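Long-range contacts in putative type 11 methyltransferase (Sulfolobus solfataricus, PDB 3I9F), which probably transfers a methyl group from S-adenosylmethionine to an unspecified acceptor, and binds zinc ions in the crystal: residues Y24-G29 against L42-I47; P72-D77 against L102-R107; I111-E116 against P150-L155. All blocks are in the same frame, centred on the assembly; numbering follows the deposited sequence.

Contact 1 of 3, residues Y24-G29 against L42-I47; sequences YGCGNG and LYCIDI
Gly25 and Cys26 both direct their backbone N-H groups at the carbonyl oxygen of Ile45, Gly25 N at 2.8 Å and Cys26 N at 3.0 Å from Ile45 O. The two donors arrive from opposite faces of the carbonyl plane, so the oxygen is gripped by two bonds just where strand 19-24 gives way to the loop. Packing is close around this point. The tip of Ile45, CD1, sits over the centre of the Tyr24 ring, 4.2 Å from its centroid, in a CH-pi contact. On the other side of the strand pair Cys26 SG lies 3.4 Å from Cys44 CB; chi1 of Cys26 (59°) sets the sulfur between its backbone N and carbonyl carbon and brings it against strand 39-45, with Leu52 of helix 49-58 beside it. Toward the partly exposed end the contact thins to a single polar grip. With CG anti to the backbone N (chi1 -154°), the Asp46 carboxylate swings toward the glycine loop, where OD1 accepts from Gly27 N at 2.6 Å through the anti lone pair, while OD2 is held by Asn48 N. The glycine-rich loop after strand 19-24 matches the first conserved motif of Rossmann-like methyltransferases, and Asp46, just after strand 39-45, stands where relatives carry the acidic residue that binds the ribose hydroxyls of S-adenosylmethionine; both probably serve the cofactor here.

Contact 2 of 3, residues P72-D77 against L102-R107; sequences PDNSVD and LKDDGR. With ZN (zinc ion), chain F.
Asn74 opens the contact by laying its amide alongside the start of the turn 103-106. With CG anti to the backbone N (chi1 179°), the side chain reaches across until ND2 is 3.2 Å from Lys103 CA, and the same nitrogen stands 3.8 Å from Asp104 OD1, too far for more than packing. That carboxylate oxygen is a zinc ligand, 1.9 Å from the metal; His166, His168 and His170, from a carboxy-terminal histidine run that is probably a purification tag, complete the site. Ser75 turns its side chain away and offers mainly its backbone to the aliphatic part of Lys103. At Val76 the chains pair as parallel strands. Val76 O takes a nearly straight bond (170° at the hydrogen) from Lys103 N at 2.9 Å, with the donor in the carbonyl plane, and Leu102 CD1 packs 3.4 Å from the same Val76 O. Asp77 makes two separate contacts. Its carbonyl oxygen accepts from Arg107 N, with Asp77 O and Arg107 N 2.8 Å apart, and Gly106, bare of a side chain, lets its CA come to 3.2 Å from Asp77 O. Its carboxylate runs beside the Lys103 chain, OD1 touching Lys103 CE at 3.3 Å; the chain bends at chi4 (-69°) and carries NZ off, and the opposite charges stay near without a salt bridge, while Asp77 OD2 is held by Val20 N. Thus the start of strand 76-82, flanked by strand 19-24, is joined to the end of helix 91-101 and, across a type I turn, to the start of strand 106-113, where Arg107 forms a salt bridge with Glu143 of strand 140-146.

Contact 3 of 3, residues I111-E116 against P150-L155; sequences IDWRKE and PYHFGL
Asp112 and Phe153 form an antiparallel hydrogen-bonded pair, Asp112 N to Phe153 O at 3.2 Å and Phe153 N to Asp112 O at 2.9 Å, flanked by the non-hydrogen-bonded pairs Ile111-Gly154 and Trp113-His152, the strand axes running at 154°. Arg114 N still bonds Tyr151 O. The NE2 corner of the His152 imidazole sits over one face of the Trp113 indole, 3.3 Å from Trp113 CE2; with the planes at 38° the pair is oblique. Thr149 holds the imidazole by ND1. Arg114 reaches across the 150-155 segment, extended from CG to NE. Its NE donates to Pro150 O at 3.0 Å, in the guanidinium plane but well above the plane of the carbonyl, while His152 O sits over the guanidinium face, 3.1 Å from Arg114 CZ. NH1 is tied to Asn147. With CG between the backbone N and the carbonyl carbon (chi1 67°), Phe153 lays its ring beside the 112-113 backbone, edge-on to Trp113 O, 3.4 Å from CE2. Strand 106-113 is thereby zipped to 152-159, between strands 76-82 and 140-146; Tyr133 of helix 130-136 packs on Phe153 and bonds Asp112 OD2, which also meets His86 ND1.

From the N terminus the three contacts follow one another in series, none enclosing or crossing another. Contact 1 closes the short loop holding helix 32-36. Contact 2 closes the next, spanning strand 76-82 and helix 91-101, and touches contact 1 where Tyr43 OH packs on Pro72 CD. Contact 3 begins a few residues later on the same strand 106-113 that contact 2 enters, and closes the longest loop, holding helix 130-136 and strand 140-146. Contacts 2 and 3, their centres about 25 Å apart, lie on opposite sides of the chain's centre. Together the contacts join three of the strand pairs of one sheet: 19-24 with 39-45, 76-82 with 106-113, and 106-113 with 152-159.

Contact 1 of 3, residues Y24-G29 against L42-I47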
# COMPACT_ATOMS: atom_id res chain seq x y z
N TYR B 24 -10.39 -6.56 5.83
CA TYR B 24 -9.33 -7.13 6.69
C TYR B 24 -9.53 -8.66 6.78
O TYR B 24 -10.44 -9.14 7.42
CB TYR B 24 -9.42 -6.49 8.08
CG TYR B 24 -8.12 -6.42 8.84
CD1 TYR B 24 -7.19 -7.48 8.82
CD2 TYR B 24 -7.82 -5.33 9.61
CE1 TYR B 24 -5.99 -7.38 9.51
CE2 TYR B 24 -6.64 -5.26 10.32
CZ TYR B 24 -5.74 -6.29 10.27
OH TYR B 24 -4.58 -6.17 10.96
N GLY B 25 -8.67 -9.40 6.11
CA GLY B 25 -8.84 -10.83 5.98
C GLY B 25 -9.75 -11.06 4.79
O GLY B 25 -10.86 -11.50 4.93
N CYS B 26 -9.27 -10.69 3.62
CA CYS B 26 -10.12 -10.63 2.43
C CYS B 26 -10.23 -11.97 1.75
O CYS B 26 -11.21 -12.20 1.06
CB CYS B 26 -9.65 -9.55 1.42
SG CYS B 26 -7.96 -9.71 0.76
N GLY B 27 -9.24 -12.83 1.96
CA GLY B 27 -9.25 -14.22 1.50
C GLY B 27 -9.77 -14.43 0.10
O GLY B 27 -9.23 -13.91 -0.90
N ASN B 28 -10.88 -15.18 0.06
CA ASN B 28 -11.69 -15.42 -1.13
C ASN B 28 -11.77 -14.19 -2.10
O ASN B 28 -11.55 -14.32 -3.31
CB ASN B 28 -13.08 -15.87 -0.63
CG ASN B 28 -13.90 -16.63 -1.68
OD1 ASN B 28 -13.38 -17.14 -2.69
ND2 ASN B 28 -15.21 -16.72 -1.42
N GLY B 29 -12.01 -12.99 -1.54
CA GLY B 29 -12.17 -11.76 -2.34
C GLY B 29 -13.63 -11.58 -2.73
O GLY B 29 -13.97 -10.81 -3.62
N LEU B 42 -9.93 1.31 -1.48
CA LEU B 42 -10.19 -0.03 -0.97
C LEU B 42 -8.87 -0.73 -0.73
O LEU B 42 -8.07 -0.92 -1.67
CB LEU B 42 -11.04 -0.85 -1.94
CG LEU B 42 -11.42 -2.26 -1.51
CD1 LEU B 42 -11.91 -2.36 -0.07
CD2 LEU B 42 -12.49 -2.78 -2.46
N TYR B 43 -8.65 -1.11 0.53
CA TYR B 43 -7.52 -1.92 0.92
C TYR B 43 -8.00 -3.35 1.17
O TYR B 43 -9.01 -3.55 1.86
CB TYR B 43 -6.92 -1.42 2.21
CG TYR B 43 -6.29 -0.06 2.19
CD1 TYR B 43 -5.00 0.11 1.74
CD2 TYR B 43 -6.96 1.05 2.71
CE1 TYR B 43 -4.39 1.35 1.74
CE2 TYR B 43 -6.34 2.29 2.74
CZ TYR B 43 -5.05 2.43 2.25
OH TYR B 43 -4.42 3.66 2.25
N CYS B 44 -7.29 -4.32 0.63
CA CYS B 44 -7.47 -5.72 0.95
C CYS B 44 -6.25 -6.27 1.68
O CYS B 44 -5.15 -6.29 1.12
CB CYS B 44 -7.65 -6.51 -0.32
SG CYS B 44 -9.21 -6.17 -1.11
N ILE B 45 -6.46 -6.74 2.90
CA ILE B 45 -5.41 -7.35 3.70
C ILE B 45 -5.58 -8.87 3.84
O ILE B 45 -6.64 -9.37 4.21
CB ILE B 45 -5.39 -6.77 5.14
CG1 ILE B 45 -5.42 -5.24 5.06
CG2 ILE B 45 -4.19 -7.32 5.90
CD1 ILE B 45 -5.03 -4.52 6.28
N ASP B 46 -4.54 -9.61 3.54
CA ASP B 46 -4.53 -11.02 3.86
C ASP B 46 -3.10 -11.54 3.93
O ASP B 46 -2.24 -11.19 3.13
CB ASP B 46 -5.38 -11.85 2.87
CG ASP B 46 -5.92 -13.17 3.50
OD1 ASP B 46 -7.16 -13.41 3.42
OD2 ASP B 46 -5.13 -13.96 4.11
N ILE B 47 -2.86 -12.35 4.95
CA ILE B 47 -1.61 -13.05 5.11
C ILE B 47 -1.37 -14.03 3.95
O ILE B 47 -0.25 -14.24 3.55
CB ILE B 47 -1.57 -13.80 6.44
CG1 ILE B 47 -0.20 -14.47 6.63
CG2 ILE B 47 -2.70 -14.85 6.50
CD1 ILE B 47 0.18 -14.67 8.05

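Contact 2 of 3, residues P72-D77 against L102-R107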
# COMPACT_ATOMS: atom_id res chain seq x y z
N PRO B 72 -2.15 4.58 6.56
CA PRO B 72 -1.85 5.71 7.42
C PRO B 72 -2.72 5.81 8.67
O PRO B 72 -3.85 5.31 8.70
CB PRO B 72 -2.06 6.92 6.51
CG PRO B 72 -2.54 6.37 5.15
CD PRO B 72 -2.30 4.94 5.13
N ASP B 73 -2.19 6.47 9.69
CA ASP B 73 -2.92 6.67 10.91
C ASP B 73 -4.21 7.40 10.62
O ASP B 73 -4.22 8.28 9.76
CB ASP B 73 -2.11 7.52 11.89
CG ASP B 73 -0.84 6.82 12.40
OD1 ASP B 73 -0.62 5.57 12.21
OD2 ASP B 73 -0.04 7.56 13.02
N ASN B 74 -5.29 7.02 11.31
CA ASN B 74 -6.49 7.83 11.40
C ASN B 74 -6.97 8.22 10.02
O ASN B 74 -7.23 9.38 9.79
CB ASN B 74 -6.19 9.11 12.23
CG ASN B 74 -7.39 10.06 12.37
OD1 ASN B 74 -7.30 11.23 12.01
ND2 ASN B 74 -8.49 9.58 12.91
N SER B 75 -7.01 7.26 9.10
CA SER B 75 -7.34 7.50 7.72
C SER B 75 -8.52 6.68 7.19
O SER B 75 -8.85 6.81 6.00
CB SER B 75 -6.10 7.23 6.85
OG SER B 75 -6.11 5.94 6.20
N VAL B 76 -9.17 5.86 8.04
CA VAL B 76 -10.08 4.83 7.56
C VAL B 76 -11.50 4.97 8.12
O VAL B 76 -11.70 5.19 9.33
CB VAL B 76 -9.52 3.36 7.82
CG1 VAL B 76 -10.59 2.28 7.53
CG2 VAL B 76 -8.29 3.11 7.00
N ASP B 77 -12.48 4.79 7.24
CA ASP B 77 -13.90 5.00 7.59
C ASP B 77 -14.59 3.71 8.02
O ASP B 77 -15.23 3.69 9.08
CB ASP B 77 -14.65 5.67 6.41
CG ASP B 77 -14.05 7.05 6.04
OD1 ASP B 77 -14.17 7.96 6.91
OD2 ASP B 77 -13.44 7.19 4.92
N LEU B 102 -8.27 3.48 12.04
CA LEU B 102 -9.66 3.95 12.00
C LEU B 102 -9.79 5.44 12.46
O LEU B 102 -9.10 5.87 13.39
CB LEU B 102 -10.53 3.06 12.90
CG LEU B 102 -12.04 3.14 12.71
CD1 LEU B 102 -12.48 2.56 11.35
CD2 LEU B 102 -12.75 2.46 13.88
N LYS B 103 -10.66 6.20 11.80
CA LYS B 103 -10.95 7.59 12.25
C LYS B 103 -11.72 7.59 13.58
O LYS B 103 -12.22 6.56 14.03
CB LYS B 103 -11.76 8.37 11.23
CG LYS B 103 -11.13 8.65 9.86
CD LYS B 103 -12.09 9.56 9.10
CE LYS B 103 -11.65 9.95 7.68
NZ LYS B 103 -10.44 10.88 7.69
N ASP B 104 -11.81 8.74 14.22
CA ASP B 104 -12.62 8.82 15.45
C ASP B 104 -14.08 8.41 15.24
O ASP B 104 -14.68 7.82 16.10
CB ASP B 104 -12.53 10.21 16.03
CG ASP B 104 -11.09 10.57 16.46
OD1 ASP B 104 -10.13 9.73 16.37
OD2 ASP B 104 -10.95 11.73 16.92
N ASP B 105 -14.64 8.69 14.07
CA ASP B 105 -16.03 8.39 13.75
C ASP B 105 -16.13 7.17 12.81
O ASP B 105 -17.14 6.95 12.16
CB ASP B 105 -16.70 9.63 13.11
CG ASP B 105 -16.02 10.05 11.74
OD1 ASP B 105 -14.74 10.05 11.64
OD2 ASP B 105 -16.79 10.42 10.80
N GLY B 106 -15.09 6.34 12.79
CA GLY B 106 -15.07 5.21 11.86
C GLY B 106 -15.92 4.10 12.42
O GLY B 106 -16.32 4.19 13.56
N ARG B 107 -16.21 3.10 11.60
CA ARG B 107 -17.04 1.96 11.97
C ARG B 107 -16.34 0.63 11.65
O ARG B 107 -15.69 0.50 10.61
CB ARG B 107 -18.38 2.02 11.19
CG ARG B 107 -19.63 2.56 11.92
CD ARG B 107 -19.36 3.72 12.78
NE ARG B 107 -20.56 4.36 13.29
CZ ARG B 107 -20.55 5.45 14.06
NH1 ARG B 107 -21.70 5.98 14.45
NH2 ARG B 107 -19.41 6.01 14.43
ZN ZN F . -8.51 10.20 17.31

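Contact 3 of 3, residues I111-E116 against P150-L155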
# COMPACT_ATOMS: atom_id res chain seq x y z
N ILE B 111 -18.91 -9.63 10.34
CA ILE B 111 -19.74 -10.75 9.95
C ILE B 111 -19.01 -12.02 10.32
O ILE B 111 -17.83 -12.16 10.02
CB ILE B 111 -20.03 -10.75 8.45
CG1 ILE B 111 -20.78 -9.45 8.07
CG2 ILE B 111 -20.86 -11.95 8.07
CD1 ILE B 111 -20.80 -9.17 6.57
N ASP B 112 -19.69 -12.94 10.99
CA ASP B 112 -19.12 -14.23 11.30
C ASP B 112 -20.23 -15.22 11.55
O ASP B 112 -21.38 -14.83 11.76
CB ASP B 112 -18.21 -14.17 12.54
CG ASP B 112 -17.03 -15.15 12.47
OD1 ASP B 112 -17.02 -16.01 11.55
OD2 ASP B 112 -16.08 -15.05 13.30
N TRP B 113 -19.83 -16.49 11.57
CA TRP B 113 -20.69 -17.63 11.78
C TRP B 113 -21.25 -17.71 13.18
O TRP B 113 -20.57 -17.39 14.12
CB TRP B 113 -19.89 -18.88 11.51
CG TRP B 113 -19.52 -19.08 10.09
CD1 TRP B 113 -18.38 -18.65 9.48
CD2 TRP B 113 -20.28 -19.76 9.08
NE1 TRP B 113 -18.38 -19.03 8.15
CE2 TRP B 113 -19.53 -19.71 7.88
CE3 TRP B 113 -21.49 -20.43 9.09
CZ2 TRP B 113 -19.96 -20.31 6.70
CZ3 TRP B 113 -21.94 -21.02 7.90
CH2 TRP B 113 -21.18 -20.95 6.72
N ARG B 114 -22.50 -18.15 13.34
CA ARG B 114 -23.03 -18.25 14.70
C ARG B 114 -22.29 -19.39 15.41
O ARG B 114 -21.86 -20.34 14.78
CB ARG B 114 -24.54 -18.49 14.73
CG ARG B 114 -25.35 -17.49 13.95
CD ARG B 114 -26.84 -17.69 14.18
NE ARG B 114 -27.66 -17.24 13.05
CZ ARG B 114 -28.16 -16.00 12.87
NH1 ARG B 114 -27.91 -15.00 13.74
NH2 ARG B 114 -28.93 -15.75 11.80
N LYS B 115 -22.19 -19.26 16.72
CA LYS B 115 -21.48 -20.18 17.57
C LYS B 115 -22.42 -21.30 18.02
O LYS B 115 -22.72 -21.45 19.20
CB LYS B 115 -20.91 -19.40 18.75
CG LYS B 115 -19.85 -20.13 19.59
CD LYS B 115 -19.50 -19.29 20.81
CE LYS B 115 -18.16 -19.63 21.42
NZ LYS B 115 -17.96 -18.88 22.73
N GLU B 116 -22.91 -22.05 17.05
CA GLU B 116 -23.74 -23.24 17.26
C GLU B 116 -23.42 -24.16 16.12
O GLU B 116 -22.72 -23.76 15.19
CB GLU B 116 -25.24 -22.93 17.29
CG GLU B 116 -25.74 -21.88 16.28
CD GLU B 116 -27.28 -21.62 16.37
OE1 GLU B 116 -27.69 -20.43 16.52
OE2 GLU B 116 -28.06 -22.63 16.29
N PRO B 150 -28.94 -17.04 7.77
CA PRO B 150 -29.51 -17.67 8.97
C PRO B 150 -28.47 -18.43 9.79
O PRO B 150 -28.80 -18.97 10.86
CB PRO B 150 -30.56 -18.64 8.42
CG PRO B 150 -30.29 -18.75 6.89
CD PRO B 150 -29.15 -17.84 6.54
N TYR B 151 -27.23 -18.49 9.28
CA TYR B 151 -26.14 -19.07 10.03
C TYR B 151 -25.07 -18.06 10.46
O TYR B 151 -24.11 -18.42 11.11
CB TYR B 151 -25.55 -20.19 9.18
CG TYR B 151 -26.66 -21.11 8.73
CD1 TYR B 151 -27.38 -21.84 9.67
CD2 TYR B 151 -27.01 -21.22 7.39
CE1 TYR B 151 -28.40 -22.68 9.30
CE2 TYR B 151 -28.05 -22.07 6.99
CZ TYR B 151 -28.75 -22.79 7.96
OH TYR B 151 -29.78 -23.63 7.61
N HIS B 152 -25.26 -16.79 10.13
CA HIS B 152 -24.29 -15.75 10.44
C HIS B 152 -24.91 -14.65 11.26
O HIS B 152 -26.09 -14.44 11.21
CB HIS B 152 -23.75 -15.10 9.17
CG HIS B 152 -22.90 -16.00 8.33
ND1 HIS B 152 -23.42 -17.03 7.59
CD2 HIS B 152 -21.58 -15.99 8.06
CE1 HIS B 152 -22.45 -17.64 6.92
NE2 HIS B 152 -21.32 -17.03 7.20
N PHE B 153 -24.10 -13.95 12.04
CA PHE B 153 -24.53 -12.74 12.68
C PHE B 153 -23.67 -11.64 12.14
O PHE B 153 -22.69 -11.91 11.45
CB PHE B 153 -24.46 -12.85 14.21
CG PHE B 153 -23.08 -12.96 14.77
CD1 PHE B 153 -22.48 -11.87 15.37
CD2 PHE B 153 -22.41 -14.15 14.73
CE1 PHE B 153 -21.24 -11.96 15.89
CE2 PHE B 153 -21.15 -14.26 15.26
CZ PHE B 153 -20.56 -13.16 15.84
N GLY B 154 -24.05 -10.41 12.44
CA GLY B 154 -23.45 -9.21 11.85
C GLY B 154 -23.52 -8.08 12.86
O GLY B 154 -24.53 -7.89 13.51
N LEU B 155 -22.43 -7.34 13.04
CA LEU B 155 -22.41 -6.18 13.92
C LEU B 155 -21.82 -4.97 13.20
O LEU B 155 -21.00 -5.11 12.28
CB LEU B 155 -21.60 -6.46 15.17
CG LEU B 155 -21.81 -7.78 15.92
CD1 LEU B 155 -20.60 -8.01 16.83
CD2 LEU B 155 -23.14 -7.80 16.74